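Split-Soret cytochrome c (Desulfovibrio desulfuricans, PDB 1H21) carries two haem c groups and probably a [2Fe-2S] cluster per subunit in a homodimer that shares four haems, and may take part in sulfate reduction. Local coordinates at residues P21-P26 / K189-K194; V32-Y37 / C171-A176; K40-G45 / M71-K76; V105-N110 / K194-T199. All coordinates share one frame; numbering follows the deposited sequence.

Contact 1: residues P21-P26 / K189-K194; sequences PHKLDP and KIDQGK
Ile190 presses the end of its longer branch against the backbone of His22 and Lys23, with CD1 3.5 Å from His22 C and at the same range from Lys23 N. Pro21 closes in beside this methyl, its CB 3.8 Å from Ile190 CD1, and the aliphatic start of Lys23 passes obliquely by it. CG1 of Ile190 stands anti to the carbonyl carbon (chi1 -64°), and CD1 continues from it to the loop. This small apolar patch is the close-packed part of the contact. It joins the loop leading into helix 26-38 to the last turn of helix 165-192; Gly193, just beyond that helix, has positive phi. Within the second segment, Lys189 NZ donates to Gly193 O at 3.0 Å from above the carbonyl plane; the same NZ pairs with Glu104. The solvent side is looser and polar. There Lys23 NZ forms a salt bridge with Asp191, lying 2.7 Å from OD2 on its syn lone pair, while the bond from NZ to OD1 is weak. The two side chains cross at about a right angle, both belonging to exposed residues.

Contact 2: residues V32-Y37 / C171-A176; sequences VAYDGY and CGRLTA. Unlike the reference sequence in segment 171-176: Cys171 (reference Ala).
Ala33 opens the contact by setting its CB 3.9 Å from CG2 of Thr175, a methyl that also lies near Ala33 O. Next along the helix, Tyr34 holds CG anti to the backbone N (chi1 175°). Its CB meets the methyl of Ala176, and CD1 comes to 3.5 Å from Gly172 O. Beyond this, Arg173 CG sits at the ring edge, near its plane, 3.9 Å from Tyr34 CE1; the two side chains run side by side and point the same way. Their polar ends share one carboxylate, since Glu169 takes a hydrogen bond from Tyr34 OH and a salt bridge from Arg173 NE. One turn on, Tyr37 lays a ring face over bare backbone: Gly172 CA stands 3.5 Å from the ring centroid and 11° off the normal, a CH-pi contact, with Cys171 C over the same face nearer the rim. The phenol end reaches Cys171 CB, and ring atom CD1 lies 3.6 Å from Thr175 OG1. That hydroxyl donates to Cys171 O at 3.0 Å, so this carbonyl accepts from both OG1 and N of Thr175, which arrive on opposite faces of its plane. The helix segments run roughly antiparallel at 144°, their axes 7.6 Å apart at the closest. This close helix-helix packing, with a glycine beneath an aromatic ring, borders the probable [2Fe-2S] site, to which Cys171 is thought to contribute together with nearby Cys44 and Cys147.

Contact 3: residues K40-G45 / M71-K76; sequences KGFGCG and MLEANK
Lys76 sends its extended side chain across to Gly41, and NZ donates to Gly41 O at 2.8 Å, the one hydrogen bond between the segments. The donor is tilted 21° from the carbonyl plane. On the way the aliphatic part of Lys76 runs over the backbone: CG, anti to the backbone N (chi1 -153°), lies 3.7 Å from Phe42 O and 3.8 Å from Gly43 CA. Gly43 in particular has no CB to collide with Lys76 CG; both Gly41 and Gly43 have positive phi. Gly43 is also the N-cap of helix 44-60, whose first turn carries Cys44, a probable ligand of the [2Fe-2S] cluster. The contact thus fits the 3-10 segment that includes residues 71-75 against the entry to that helix. Packing of side chains on backbone continues at Gly45, in the first turn of helix 44-60, where Leu72 CB meets Gly45 C at 3.8 Å and Asn75 CB approaches Gly45 CA at 4.2 Å. Glu73 extends obliquely across Phe42, with OE2 3.5 Å from Phe42 CD1 and the carboxylate plane 81° from the ring plane. The carboxylate has a charged partner across the dimer interface, OE2 forming a salt bridge with Arg102 of the second subunit. Arg102 of that subunit also donates to Lys40 O, and Asn75 ND2 is hydrogen-bonded to Tyr90 OH of the second subunit.

Contact 4: residues V105-N110 / K194-T199; sequences VHPMVN and KDFKST
Phe196 turns its ring toward the helix, CG anti to the backbone N (chi1 -176°), and lies against Pro107 and Met108. One face takes Met108, whose CG stands 4.0 Å from the ring centroid, 24° off the normal and offset toward the rim, as a CH-pi contact. Met108 SD follows at 5.2 Å from the centroid, which makes a Met-aromatic contact. Pro107 meets the same ring otherwise: its backbone C lies at the ring edge, 3.8 Å from Phe196 CE2, while its CG packs 4.0 Å from Phe196 CD2. Two residues on, Ser198 points toward the helix and brings CB to 3.5 Å from Pro107 O. Its OG lies near Asn110 C but bonds to Phe200 O, and Asn110 OD1 is taken by Trp82 NE1 of the second subunit. Around the Phe196 ring, Ile185 and Lys189 of helix 165-192 touch both Met108 and Phe196. The loop after that helix is therefore joined to the kinked helix 102-118 by proline, methionine and phenylalanine surfaces in van der Waals contact, and the polar side-chain atoms nearby find their partners beyond the two segments, so fit of shape rather than polar pairing holds this contact.

From the N terminus, the loop 21-26 opens contact 1, whose partner at the end of helix 165-192 closes a loop spanning most of the chain. Contact 2, starting on helix 26-38, is nested within it and returns to an earlier part of the same long helix. Contact 3 closes a short loop inside contact 2, joining the start of helix 44-60 to the loop before helix 87-99; the two touch where Tyr37 and Thr175 adjoin Gly43 and Cys44. Contact 4, in series with contact 3 but crossing contacts 1 and 2, ties helix 102-118 to the loop after helix 165-192. It shares Lys194 with contact 1, and Phe196 packs on Lys189 there.

Contact 1: residues P21-P26 / K189-K194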
# COMPACT_ATOMS: atom_id res chain seq x y z
N PRO A 21 19.53 1.31 -13.39
CA PRO A 21 18.29 1.17 -14.15
C PRO A 21 18.59 0.76 -15.60
O PRO A 21 19.69 1.01 -16.09
CB PRO A 21 17.69 2.58 -14.08
CG PRO A 21 18.91 3.46 -13.96
CD PRO A 21 19.77 2.71 -13.00
N HIS A 22 17.67 0.04 -16.22
CA HIS A 22 17.84 -0.40 -17.60
C HIS A 22 16.53 -0.06 -18.30
O HIS A 22 15.48 -0.19 -17.69
CB HIS A 22 18.03 -1.92 -17.66
CG HIS A 22 19.29 -2.42 -17.02
ND1 HIS A 22 20.52 -2.37 -17.64
CD2 HIS A 22 19.50 -3.01 -15.82
CE1 HIS A 22 21.43 -2.90 -16.85
NE2 HIS A 22 20.84 -3.30 -15.74
N LYS A 23 16.59 0.47 -19.52
CA LYS A 23 15.35 0.75 -20.26
C LYS A 23 14.55 -0.54 -20.43
O LYS A 23 15.11 -1.65 -20.49
CB LYS A 23 15.65 1.35 -21.64
CG LYS A 23 15.96 2.83 -21.60
CD LYS A 23 15.51 3.49 -22.87
CE LYS A 23 15.56 4.99 -22.68
NZ LYS A 23 15.05 5.68 -23.88
N LEU A 24 13.23 -0.41 -20.54
CA LEU A 24 12.38 -1.59 -20.67
C LEU A 24 11.53 -1.54 -21.93
O LEU A 24 11.42 -0.50 -22.58
CB LEU A 24 11.44 -1.65 -19.46
CG LEU A 24 12.02 -1.57 -18.04
CD1 LEU A 24 11.10 -0.76 -17.12
CD2 LEU A 24 12.31 -2.98 -17.49
N ASP A 25 10.91 -2.66 -22.26
CA ASP A 25 10.02 -2.73 -23.40
C ASP A 25 8.64 -2.74 -22.78
O ASP A 25 8.20 -3.78 -22.26
CB ASP A 25 10.21 -4.03 -24.18
CG ASP A 25 9.24 -4.16 -25.37
OD1 ASP A 25 8.41 -3.26 -25.62
OD2 ASP A 25 9.31 -5.20 -26.06
N PRO A 26 7.94 -1.58 -22.79
CA PRO A 26 6.59 -1.49 -22.22
C PRO A 26 5.64 -2.64 -22.66
O PRO A 26 4.97 -3.26 -21.81
CB PRO A 26 6.12 -0.12 -22.72
CG PRO A 26 7.36 0.68 -22.66
CD PRO A 26 8.37 -0.26 -23.29
N LYS A 189 12.37 8.51 -17.31
CA LYS A 189 13.23 8.96 -16.20
C LYS A 189 14.72 8.76 -16.56
O LYS A 189 15.57 9.64 -16.34
CB LYS A 189 12.90 8.18 -14.91
CG LYS A 189 13.84 8.43 -13.73
CD LYS A 189 13.88 9.91 -13.35
CE LYS A 189 14.72 10.12 -12.11
NZ LYS A 189 14.77 11.54 -11.70
N ILE A 190 15.02 7.59 -17.10
CA ILE A 190 16.37 7.28 -17.50
C ILE A 190 16.85 8.33 -18.52
O ILE A 190 18.01 8.77 -18.45
CB ILE A 190 16.48 5.86 -18.12
CG1 ILE A 190 16.14 4.78 -17.08
CG2 ILE A 190 17.88 5.63 -18.64
CD1 ILE A 190 16.30 3.32 -17.57
N ASP A 191 15.96 8.73 -19.44
CA ASP A 191 16.28 9.73 -20.47
C ASP A 191 16.43 11.15 -19.96
O ASP A 191 17.46 11.80 -20.18
CB ASP A 191 15.24 9.75 -21.59
CG ASP A 191 15.30 8.52 -22.48
OD1 ASP A 191 16.38 7.86 -22.56
OD2 ASP A 191 14.26 8.19 -23.11
N GLN A 192 15.41 11.63 -19.25
CA GLN A 192 15.44 12.99 -18.73
C GLN A 192 16.23 13.23 -17.44
O GLN A 192 16.24 14.35 -16.93
CB GLN A 192 14.03 13.54 -18.59
CG GLN A 192 13.25 13.55 -19.89
CD GLN A 192 11.79 13.95 -19.71
OE1 GLN A 192 11.29 14.13 -18.58
NE2 GLN A 192 11.08 14.07 -20.83
N GLY A 193 16.86 12.18 -16.90
CA GLY A 193 17.67 12.31 -15.69
C GLY A 193 17.02 13.06 -14.54
O GLY A 193 15.89 12.77 -14.17
N LYS A 194 17.72 14.02 -13.95
CA LYS A 194 17.13 14.78 -12.86
C LYS A 194 16.19 15.86 -13.36
O LYS A 194 15.69 16.65 -12.59
CB LYS A 194 18.21 15.38 -11.95
CG LYS A 194 19.06 14.33 -11.26
CD LYS A 194 19.92 14.93 -10.18
CE LYS A 194 20.75 13.83 -9.55
NZ LYS A 194 21.64 14.39 -8.51

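Contact 2: residues V32-Y37 / C171-A176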
# COMPACT_ATOMS: atom_id res chain seq x y z
N VAL A 32 4.15 -9.65 -19.60
CA VAL A 32 4.67 -10.45 -18.48
C VAL A 32 3.89 -10.17 -17.18
O VAL A 32 3.65 -11.08 -16.38
CB VAL A 32 6.19 -10.20 -18.29
CG1 VAL A 32 6.74 -11.07 -17.17
CG2 VAL A 32 6.92 -10.48 -19.58
N ALA A 33 3.50 -8.90 -16.98
CA ALA A 33 2.72 -8.49 -15.80
C ALA A 33 1.41 -9.24 -15.79
O ALA A 33 1.04 -9.81 -14.76
CB ALA A 33 2.46 -6.97 -15.81
N TYR A 34 0.74 -9.27 -16.94
CA TYR A 34 -0.53 -9.98 -17.07
C TYR A 34 -0.34 -11.47 -16.76
O TYR A 34 -1.15 -12.08 -16.05
CB TYR A 34 -1.10 -9.79 -18.48
CG TYR A 34 -2.37 -10.59 -18.78
CD1 TYR A 34 -3.63 -10.03 -18.59
CD2 TYR A 34 -2.29 -11.91 -19.22
CE1 TYR A 34 -4.79 -10.78 -18.82
CE2 TYR A 34 -3.43 -12.65 -19.45
CZ TYR A 34 -4.68 -12.08 -19.25
OH TYR A 34 -5.80 -12.85 -19.44
N ASP A 35 0.75 -12.05 -17.26
CA ASP A 35 1.05 -13.47 -17.02
C ASP A 35 1.41 -13.69 -15.55
O ASP A 35 0.94 -14.63 -14.90
CB ASP A 35 2.21 -13.94 -17.91
CG ASP A 35 1.84 -13.98 -19.39
OD1 ASP A 35 0.64 -13.86 -19.74
OD2 ASP A 35 2.76 -14.15 -20.23
N GLY A 36 2.22 -12.78 -15.03
CA GLY A 36 2.65 -12.87 -13.65
C GLY A 36 1.48 -12.86 -12.70
O GLY A 36 1.48 -13.60 -11.71
N TYR A 37 0.45 -12.08 -13.04
CA TYR A 37 -0.76 -11.93 -12.23
C TYR A 37 -1.41 -13.28 -11.91
O TYR A 37 -1.83 -13.53 -10.76
CB TYR A 37 -1.76 -10.98 -12.94
CG TYR A 37 -3.17 -10.97 -12.35
CD1 TYR A 37 -3.52 -10.12 -11.29
CD2 TYR A 37 -4.15 -11.87 -12.81
CE1 TYR A 37 -4.80 -10.18 -10.70
CE2 TYR A 37 -5.41 -11.93 -12.23
CZ TYR A 37 -5.73 -11.10 -11.18
OH TYR A 37 -6.97 -11.21 -10.59
N CYS A 171 -8.81 -7.19 -13.23
CA CYS A 171 -7.65 -6.81 -12.43
C CYS A 171 -6.36 -7.31 -13.06
O CYS A 171 -5.34 -6.62 -13.03
CB CYS A 171 -7.81 -7.19 -10.94
SG CYS A 171 -8.91 -6.02 -9.97
N GLY A 172 -6.45 -8.43 -13.77
CA GLY A 172 -5.29 -9.00 -14.45
C GLY A 172 -4.82 -8.09 -15.57
O GLY A 172 -3.61 -7.91 -15.76
N ARG A 173 -5.76 -7.51 -16.30
CA ARG A 173 -5.43 -6.61 -17.40
C ARG A 173 -4.93 -5.28 -16.86
O ARG A 173 -4.01 -4.69 -17.43
CB ARG A 173 -6.64 -6.41 -18.31
CG ARG A 173 -7.16 -7.73 -18.90
CD ARG A 173 -8.37 -7.56 -19.82
NE ARG A 173 -8.95 -8.86 -20.19
CZ ARG A 173 -9.74 -9.09 -21.24
NH1 ARG A 173 -10.07 -8.09 -22.06
NH2 ARG A 173 -10.22 -10.31 -21.46
N LEU A 174 -5.52 -4.82 -15.76
CA LEU A 174 -5.11 -3.56 -15.15
C LEU A 174 -3.66 -3.68 -14.72
O LEU A 174 -2.89 -2.72 -14.84
CB LEU A 174 -5.97 -3.22 -13.94
CG LEU A 174 -7.42 -2.79 -14.19
CD1 LEU A 174 -8.04 -2.42 -12.85
CD2 LEU A 174 -7.47 -1.62 -15.15
N THR A 175 -3.27 -4.85 -14.25
CA THR A 175 -1.88 -5.07 -13.86
C THR A 175 -0.94 -4.74 -15.04
O THR A 175 0.09 -4.08 -14.87
CB THR A 175 -1.65 -6.53 -13.40
OG1 THR A 175 -2.45 -6.79 -12.24
CG2 THR A 175 -0.22 -6.74 -13.04
N ALA A 176 -1.38 -5.13 -16.24
CA ALA A 176 -0.65 -4.91 -17.49
C ALA A 176 -0.59 -3.45 -17.86
O ALA A 176 0.48 -2.94 -18.15
CB ALA A 176 -1.30 -5.69 -18.58

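Contact 3: residues K40-G45 / M71-K76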
# COMPACT_ATOMS: atom_id res chain seq x y z
N LYS A 40 0.61 -18.84 -9.97
CA LYS A 40 0.40 -19.28 -8.60
C LYS A 40 -0.61 -18.39 -7.85
O LYS A 40 -0.73 -18.43 -6.61
CB LYS A 40 1.74 -19.32 -7.86
CG LYS A 40 2.71 -20.38 -8.36
CD LYS A 40 3.90 -20.42 -7.42
CE LYS A 40 4.85 -21.56 -7.75
NZ LYS A 40 5.98 -21.61 -6.74
N GLY A 41 -1.39 -17.64 -8.64
CA GLY A 41 -2.39 -16.74 -8.11
C GLY A 41 -1.78 -15.62 -7.29
O GLY A 41 -2.46 -15.08 -6.42
N PHE A 42 -0.53 -15.25 -7.60
CA PHE A 42 0.19 -14.20 -6.87
C PHE A 42 -0.40 -12.79 -6.97
O PHE A 42 -0.26 -11.99 -6.05
CB PHE A 42 1.68 -14.22 -7.21
CG PHE A 42 2.44 -15.38 -6.59
CD1 PHE A 42 1.85 -16.22 -5.65
CD2 PHE A 42 3.76 -15.64 -6.96
CE1 PHE A 42 2.56 -17.30 -5.09
CE2 PHE A 42 4.48 -16.71 -6.42
CZ PHE A 42 3.87 -17.55 -5.48
N GLY A 43 -1.00 -12.45 -8.11
CA GLY A 43 -1.68 -11.16 -8.22
C GLY A 43 -1.05 -9.90 -8.78
O GLY A 43 0.08 -9.91 -9.29
N CYS A 44 -1.81 -8.80 -8.65
CA CYS A 44 -1.45 -7.49 -9.16
C CYS A 44 -0.07 -7.00 -8.80
O CYS A 44 0.66 -6.56 -9.67
CB CYS A 44 -2.50 -6.40 -8.80
SG CYS A 44 -3.89 -6.82 -7.73
N GLY A 45 0.30 -7.06 -7.53
CA GLY A 45 1.61 -6.58 -7.14
C GLY A 45 2.74 -7.42 -7.71
O GLY A 45 3.73 -6.90 -8.22
N MET A 71 7.27 -11.98 -2.45
CA MET A 71 6.98 -11.09 -1.34
C MET A 71 5.85 -10.15 -1.77
O MET A 71 5.03 -9.71 -0.95
CB MET A 71 8.20 -10.26 -0.93
CG MET A 71 7.94 -9.31 0.26
SD MET A 71 9.28 -8.14 0.64
CE MET A 71 8.73 -6.67 -0.14
N LEU A 72 5.79 -9.87 -3.08
CA LEU A 72 4.76 -8.99 -3.60
C LEU A 72 3.38 -9.58 -3.66
O LEU A 72 2.43 -8.91 -4.04
CB LEU A 72 5.18 -8.35 -4.92
CG LEU A 72 6.13 -7.24 -4.51
CD1 LEU A 72 7.53 -7.62 -4.91
CD2 LEU A 72 5.72 -5.91 -5.10
N GLU A 73 3.25 -10.84 -3.24
CA GLU A 73 1.93 -11.47 -3.18
C GLU A 73 1.16 -10.71 -2.07
O GLU A 73 -0.06 -10.59 -2.09
CB GLU A 73 2.05 -12.96 -2.82
CG GLU A 73 0.72 -13.71 -2.78
CD GLU A 73 0.81 -15.03 -2.03
OE1 GLU A 73 1.37 -15.03 -0.90
OE2 GLU A 73 0.30 -16.05 -2.54
N ALA A 74 1.92 -10.12 -1.16
CA ALA A 74 1.40 -9.36 -0.03
C ALA A 74 0.42 -8.29 -0.47
O ALA A 74 -0.50 -7.96 0.27
CB ALA A 74 2.57 -8.71 0.73
N ASN A 75 0.60 -7.78 -1.68
CA ASN A 75 -0.24 -6.71 -2.19
C ASN A 75 -1.50 -7.14 -2.91
O ASN A 75 -2.27 -6.30 -3.40
CB ASN A 75 0.57 -5.84 -3.13
CG ASN A 75 1.57 -5.01 -2.41
OD1 ASN A 75 1.28 -3.88 -2.02
ND2 ASN A 75 2.78 -5.53 -2.26
N LYS A 76 -1.73 -8.44 -3.01
CA LYS A 76 -2.91 -8.90 -3.70
C LYS A 76 -4.16 -8.39 -2.98
O LYS A 76 -4.19 -8.32 -1.75
CB LYS A 76 -2.91 -10.43 -3.82
CG LYS A 76 -3.69 -10.95 -5.02
CD LYS A 76 -3.84 -12.47 -4.97
CE LYS A 76 -5.03 -12.91 -5.80
NZ LYS A 76 -5.15 -14.37 -5.94

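Contact 4: residues V105-N110 / K194-T199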
# COMPACT_ATOMS: atom_id res chain seq x y z
N VAL A 105 11.66 10.21 -6.95
CA VAL A 105 10.56 9.31 -7.21
C VAL A 105 9.18 9.98 -7.15
O VAL A 105 8.26 9.61 -7.90
CB VAL A 105 10.62 8.07 -6.29
CG1 VAL A 105 9.44 7.13 -6.55
CG2 VAL A 105 11.93 7.32 -6.54
N HIS A 106 9.06 11.02 -6.34
CA HIS A 106 7.79 11.74 -6.20
C HIS A 106 7.07 12.06 -7.51
O HIS A 106 5.95 11.61 -7.71
CB HIS A 106 7.97 13.01 -5.35
CG HIS A 106 6.67 13.60 -4.88
ND1 HIS A 106 5.58 12.83 -4.54
CD2 HIS A 106 6.29 14.88 -4.67
CE1 HIS A 106 4.59 13.60 -4.14
NE2 HIS A 106 5.00 14.86 -4.20
N PRO A 107 7.69 12.83 -8.43
CA PRO A 107 6.96 13.13 -9.66
C PRO A 107 6.65 11.90 -10.50
O PRO A 107 5.65 11.88 -11.22
CB PRO A 107 7.87 14.13 -10.38
CG PRO A 107 9.25 13.73 -9.93
CD PRO A 107 9.02 13.49 -8.44
N MET A 108 7.48 10.86 -10.38
CA MET A 108 7.25 9.63 -11.14
C MET A 108 5.96 8.93 -10.66
O MET A 108 5.13 8.53 -11.45
CB MET A 108 8.45 8.67 -11.00
CG MET A 108 9.80 9.22 -11.47
SD MET A 108 11.17 8.01 -11.27
CE MET A 108 10.62 6.70 -12.30
N VAL A 109 5.82 8.79 -9.34
CA VAL A 109 4.63 8.17 -8.77
C VAL A 109 3.42 9.08 -8.99
O VAL A 109 2.29 8.60 -9.18
CB VAL A 109 4.84 7.91 -7.26
CG1 VAL A 109 3.54 7.45 -6.58
CG2 VAL A 109 5.93 6.88 -7.08
N ASN A 110 3.63 10.39 -8.99
CA ASN A 110 2.54 11.32 -9.20
C ASN A 110 1.93 11.10 -10.58
O ASN A 110 0.71 11.13 -10.74
CB ASN A 110 3.00 12.78 -9.08
CG ASN A 110 3.15 13.23 -7.64
OD1 ASN A 110 2.74 12.53 -6.71
ND2 ASN A 110 3.72 14.40 -7.44
N LYS A 194 17.72 14.02 -13.95
CA LYS A 194 17.13 14.78 -12.86
C LYS A 194 16.19 15.86 -13.36
O LYS A 194 15.69 16.65 -12.59
CB LYS A 194 18.21 15.38 -11.95
CG LYS A 194 19.06 14.33 -11.26
CD LYS A 194 19.92 14.93 -10.18
CE LYS A 194 20.75 13.83 -9.55
NZ LYS A 194 21.64 14.39 -8.51
N ASP A 195 15.95 15.91 -14.67
CA ASP A 195 15.04 16.92 -15.24
C ASP A 195 13.57 16.45 -15.31
O ASP A 195 12.67 17.26 -15.58
CB ASP A 195 15.50 17.31 -16.65
CG ASP A 195 16.74 18.17 -16.64
OD1 ASP A 195 16.76 19.19 -15.92
OD2 ASP A 195 17.66 17.85 -17.42
N PHE A 196 13.37 15.15 -15.13
CA PHE A 196 12.06 14.51 -15.18
C PHE A 196 10.95 15.31 -14.51
O PHE A 196 11.11 15.84 -13.40
CB PHE A 196 12.12 13.12 -14.54
CG PHE A 196 10.83 12.36 -14.63
CD1 PHE A 196 10.64 11.42 -15.64
CD2 PHE A 196 9.81 12.58 -13.70
CE1 PHE A 196 9.44 10.70 -15.73
CE2 PHE A 196 8.60 11.87 -13.77
CZ PHE A 196 8.42 10.93 -14.79
N LYS A 197 9.82 15.40 -15.19
CA LYS A 197 8.68 16.12 -14.68
C LYS A 197 7.44 15.29 -15.00
O LYS A 197 7.41 14.56 -15.99
CB LYS A 197 8.58 17.52 -15.32
CG LYS A 197 9.55 18.57 -14.75
N SER A 198 6.46 15.35 -14.13
CA SER A 198 5.23 14.62 -14.35
C SER A 198 4.42 15.32 -15.46
O SER A 198 4.34 16.55 -15.51
CB SER A 198 4.41 14.58 -13.05
OG SER A 198 3.15 13.94 -13.26
N THR A 199 3.83 14.53 -16.35
CA THR A 199 3.03 15.08 -17.44
C THR A 199 1.57 15.29 -16.99
O THR A 199 0.75 15.83 -17.74
CB THR A 199 3.05 14.16 -18.65
OG1 THR A 199 2.50 12.90 -18.27
CG2 THR A 199 4.47 13.95 -19.11